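SdbC (PDB 4KSN) is of unknown function, a probable effector of Legionella pneumophila, represented here by the C-terminal domain of the longer protein. Local coordinates at residues Y15-D20 / T61-Q66. The protein carries 1 engineered substitution. Residues are numbered along the deposited sequence; the frame is centred on the assembly and turned at random.
Sequences YLLKYD and TVSLRQ
Residues 15-20 and 61-66 pair as antiparallel neighbours in the sheet of the SdbC C-terminal domain, to which this chain contributes three strands, with Leu16 facing Arg65 and Lys18 facing Ser63 in the hydrogen-bonded pairs. Leu16 N donates to Arg65 O at 2.9 Å, almost straight, and Arg65 N returns a bond to Leu16 O. Lys18 and Ser63 repeat the exchange, Ser63 N meeting Lys18 O at 2.8 Å. Between these pairs, a CA-H...O contact runs from Leu64 CA to Leu16 O.

Tyr15, Leu17, Tyr19, Val62, Leu64 and Gln66 project from one face. Leu64 lies alongside both Leu17 and Tyr15: Leu64 CD2 comes to the edge of the Tyr15 ring, 3.6 Å from Tyr15 CD2, and Leu64 CB touches Leu17 CD2. Gln66 runs extended beside the tyrosine, its CG anti to the backbone N (chi1 -172°), with Gln66 CG 3.5 Å from Tyr15 CE2. Ring and amide planes are turned 47° apart, and a water links Tyr15 OH to Gln66 OE1, to which it donates. On the other face, a second water gives a hydrogen to Leu16 O and is hydrogen-bonded at 2.8 Å to Ser63 OG, which points away from its own backbone N (chi1 159°) and there meets this water. At the Asp20 end, a third water bridges Thr61 O and Asp20 N, giving a hydrogen to the carbonyl and accepting from the amide at 2.7 Å.

Strand 10-20 is central, its other edge bonded to strand 26-33, where Lys18 NZ also reaches Ser28 OG. Pro56 packs on Tyr15 and Leu64; Tyr19 of a second subunit packs on Leu64, and Tyr19 OH of this chain is hydrogen-bonded to Leu57 O of that subunit. Backbone bonds from Gln66 join strand 62-71 to a third subunit.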
loop_
_atom_site.group_PDB
_atom_site.type_symbol
_atom_site.label_atom_id
_atom_site.label_comp_id
_atom_site.label_asym_id
_atom_site.label_seq_id
_atom_site.Cartn_x
_atom_site.Cartn_y
_atom_site.Cartn_z
ATOM N N TYR A 15 -14.217 -2.876 -9.558
ATOM C CA TYR A 15 -14.600 -2.205 -10.769
ATOM C C TYR A 15 -15.542 -3.132 -11.557
ATOM O O TYR A 15 -15.255 -4.318 -11.704
ATOM C CB TYR A 15 -13.356 -1.855 -11.597
ATOM C CG TYR A 15 -12.508 -0.849 -10.954
ATOM C CD1 TYR A 15 -11.509 -1.215 -10.017
ATOM C CD2 TYR A 15 -12.751 0.491 -11.144
ATOM C CE1 TYR A 15 -10.809 -0.286 -9.355
ATOM C CE2 TYR A 15 -12.027 1.439 -10.449
ATOM C CZ TYR A 15 -11.046 1.046 -9.603
ATOM O OH TYR A 15 -10.323 1.969 -8.940
ATOM N N LEU A 16 -16.625 -2.567 -12.064
ATOM C CA LEU A 16 -17.507 -3.223 -12.994
ATOM C C LEU A 16 -17.108 -2.787 -14.379
ATOM O O LEU A 16 -17.133 -1.580 -14.682
ATOM C CB LEU A 16 -18.933 -2.783 -12.697
ATOM C CG LEU A 16 -20.053 -3.439 -13.471
ATOM C CD1 LEU A 16 -20.136 -4.954 -13.259
ATOM C CD2 LEU A 16 -21.358 -2.798 -13.038
ATOM N N LEU A 17 -16.673 -3.751 -15.169
ATOM C CA LEU A 17 -16.068 -3.518 -16.432
ATOM C C LEU A 17 -16.989 -4.168 -17.465
ATOM O O LEU A 17 -17.332 -5.326 -17.352
ATOM C CB LEU A 17 -14.680 -4.144 -16.558
ATOM C CG LEU A 17 -13.476 -3.540 -15.810
ATOM C CD1 LEU A 17 -12.212 -4.139 -16.444
ATOM C CD2 LEU A 17 -13.414 -1.986 -15.735
ATOM N N LYS A 18 -17.269 -3.413 -18.531
ATOM C CA LYS A 18 -18.156 -3.915 -19.569
ATOM C C LYS A 18 -17.588 -3.460 -20.884
ATOM O O LYS A 18 -17.093 -2.397 -20.987
ATOM C CB LYS A 18 -19.622 -3.463 -19.337
ATOM C CG LYS A 18 -20.292 -4.044 -18.148
ATOM C CD LYS A 18 -21.646 -3.395 -17.869
ATOM C CE LYS A 18 -22.395 -4.031 -16.721
ATOM N NZ LYS A 18 -22.860 -5.447 -16.965
ATOM N N TYR A 19 -17.580 -4.331 -21.881
ATOM C CA TYR A 19 -16.969 -3.974 -23.171
ATOM C C TYR A 19 -17.663 -4.716 -24.325
ATOM O O TYR A 19 -18.109 -5.838 -24.203
ATOM C CB TYR A 19 -15.461 -4.219 -23.187
ATOM C CG TYR A 19 -15.042 -5.663 -23.069
ATOM C CD1 TYR A 19 -14.865 -6.462 -24.193
ATOM C CD2 TYR A 19 -14.767 -6.228 -21.819
ATOM C CE1 TYR A 19 -14.511 -7.817 -24.078
ATOM C CE2 TYR A 19 -14.383 -7.540 -21.695
ATOM C CZ TYR A 19 -14.220 -8.329 -22.803
ATOM O OH TYR A 19 -13.838 -9.601 -22.647
ATOM N N ASP A 20 -17.807 -4.011 -25.431
ATOM C CA ASP A 20 -18.399 -4.587 -26.639
ATOM C C ASP A 20 -17.310 -5.434 -27.293
ATOM O O ASP A 20 -16.160 -4.992 -27.427
ATOM C CB ASP A 20 -18.868 -3.450 -27.554
ATOM C CG ASP A 20 -19.264 -3.932 -28.956
ATOM O OD1 ASP A 20 -20.048 -4.896 -29.077
ATOM O OD2 ASP A 20 -18.751 -3.314 -29.895
ATOM N N THR A 61 -12.911 2.046 -25.234
ATOM C CA THR A 61 -13.646 0.849 -25.525
ATOM C C THR A 61 -14.081 0.048 -24.290
ATOM O O THR A 61 -14.726 -0.935 -24.437
ATOM C CB THR A 61 -12.846 -0.099 -26.446
ATOM O OG1 THR A 61 -11.531 -0.284 -25.916
ATOM C CG2 THR A 61 -12.731 0.497 -27.850
ATOM N N VAL A 62 -13.790 0.473 -23.078
ATOM C CA VAL A 62 -14.199 -0.321 -21.940
ATOM C C VAL A 62 -14.949 0.570 -20.960
ATOM O O VAL A 62 -14.391 1.560 -20.531
ATOM C CB VAL A 62 -12.941 -0.882 -21.242
ATOM C CG1 VAL A 62 -13.349 -1.653 -20.000
ATOM C CG2 VAL A 62 -12.123 -1.780 -22.177
ATOM N N SER A 63 -16.169 0.221 -20.577
ATOM C CA SER A 63 -16.919 0.984 -19.575
ATOM C C SER A 63 -16.446 0.532 -18.183
ATOM O O SER A 63 -16.402 -0.651 -17.937
ATOM C CB SER A 63 -18.394 0.671 -19.784
ATOM O OG SER A 63 -19.189 0.942 -18.658
ATOM N N LEU A 64 -16.144 1.469 -17.303
ATOM C CA LEU A 64 -15.673 1.135 -15.965
ATOM C C LEU A 64 -16.488 1.944 -14.989
ATOM O O LEU A 64 -16.643 3.160 -15.167
ATOM C CB LEU A 64 -14.223 1.554 -15.915
ATOM C CG LEU A 64 -13.469 1.548 -14.586
ATOM C CD1 LEU A 64 -12.012 1.403 -14.941
ATOM C CD2 LEU A 64 -13.690 2.795 -13.731
ATOM N N ARG A 65 -17.054 1.291 -13.990
ATOM C CA ARG A 65 -17.657 1.957 -12.880
ATOM C C ARG A 65 -16.996 1.422 -11.587
ATOM O O ARG A 65 -16.774 0.241 -11.469
ATOM C CB ARG A 65 -19.156 1.657 -12.805
ATOM C CG ARG A 65 -19.974 2.282 -13.971
ATOM C CD ARG A 65 -19.889 3.820 -13.937
ATOM N NE ARG A 65 -20.074 4.411 -12.591
ATOM C CZ ARG A 65 -21.248 4.803 -12.081
ATOM N NH1 ARG A 65 -21.310 5.314 -10.879
ATOM N NH2 ARG A 65 -22.396 4.683 -12.786
ATOM N N GLN A 66 -16.696 2.311 -10.681
ATOM C CA GLN A 66 -15.999 1.970 -9.452
ATOM C C GLN A 66 -16.979 1.731 -8.331
ATOM O O GLN A 66 -17.941 2.504 -8.111
ATOM C CB GLN A 66 -15.033 3.092 -9.085
ATOM C CG GLN A 66 -14.112 2.748 -7.919
ATOM C CD GLN A 66 -13.108 3.841 -7.624
ATOM O OE1 GLN A 66 -12.748 4.607 -8.503
ATOM N NE2 GLN A 66 -12.638 3.902 -6.408
HETATM O O HOH W 1 -9.757 4.998 -9.306
HETATM O O HOH W 2 -19.268 -0.732 -16.419
HETATM O O HOH W 3 -16.989 -1.457 -25.618
#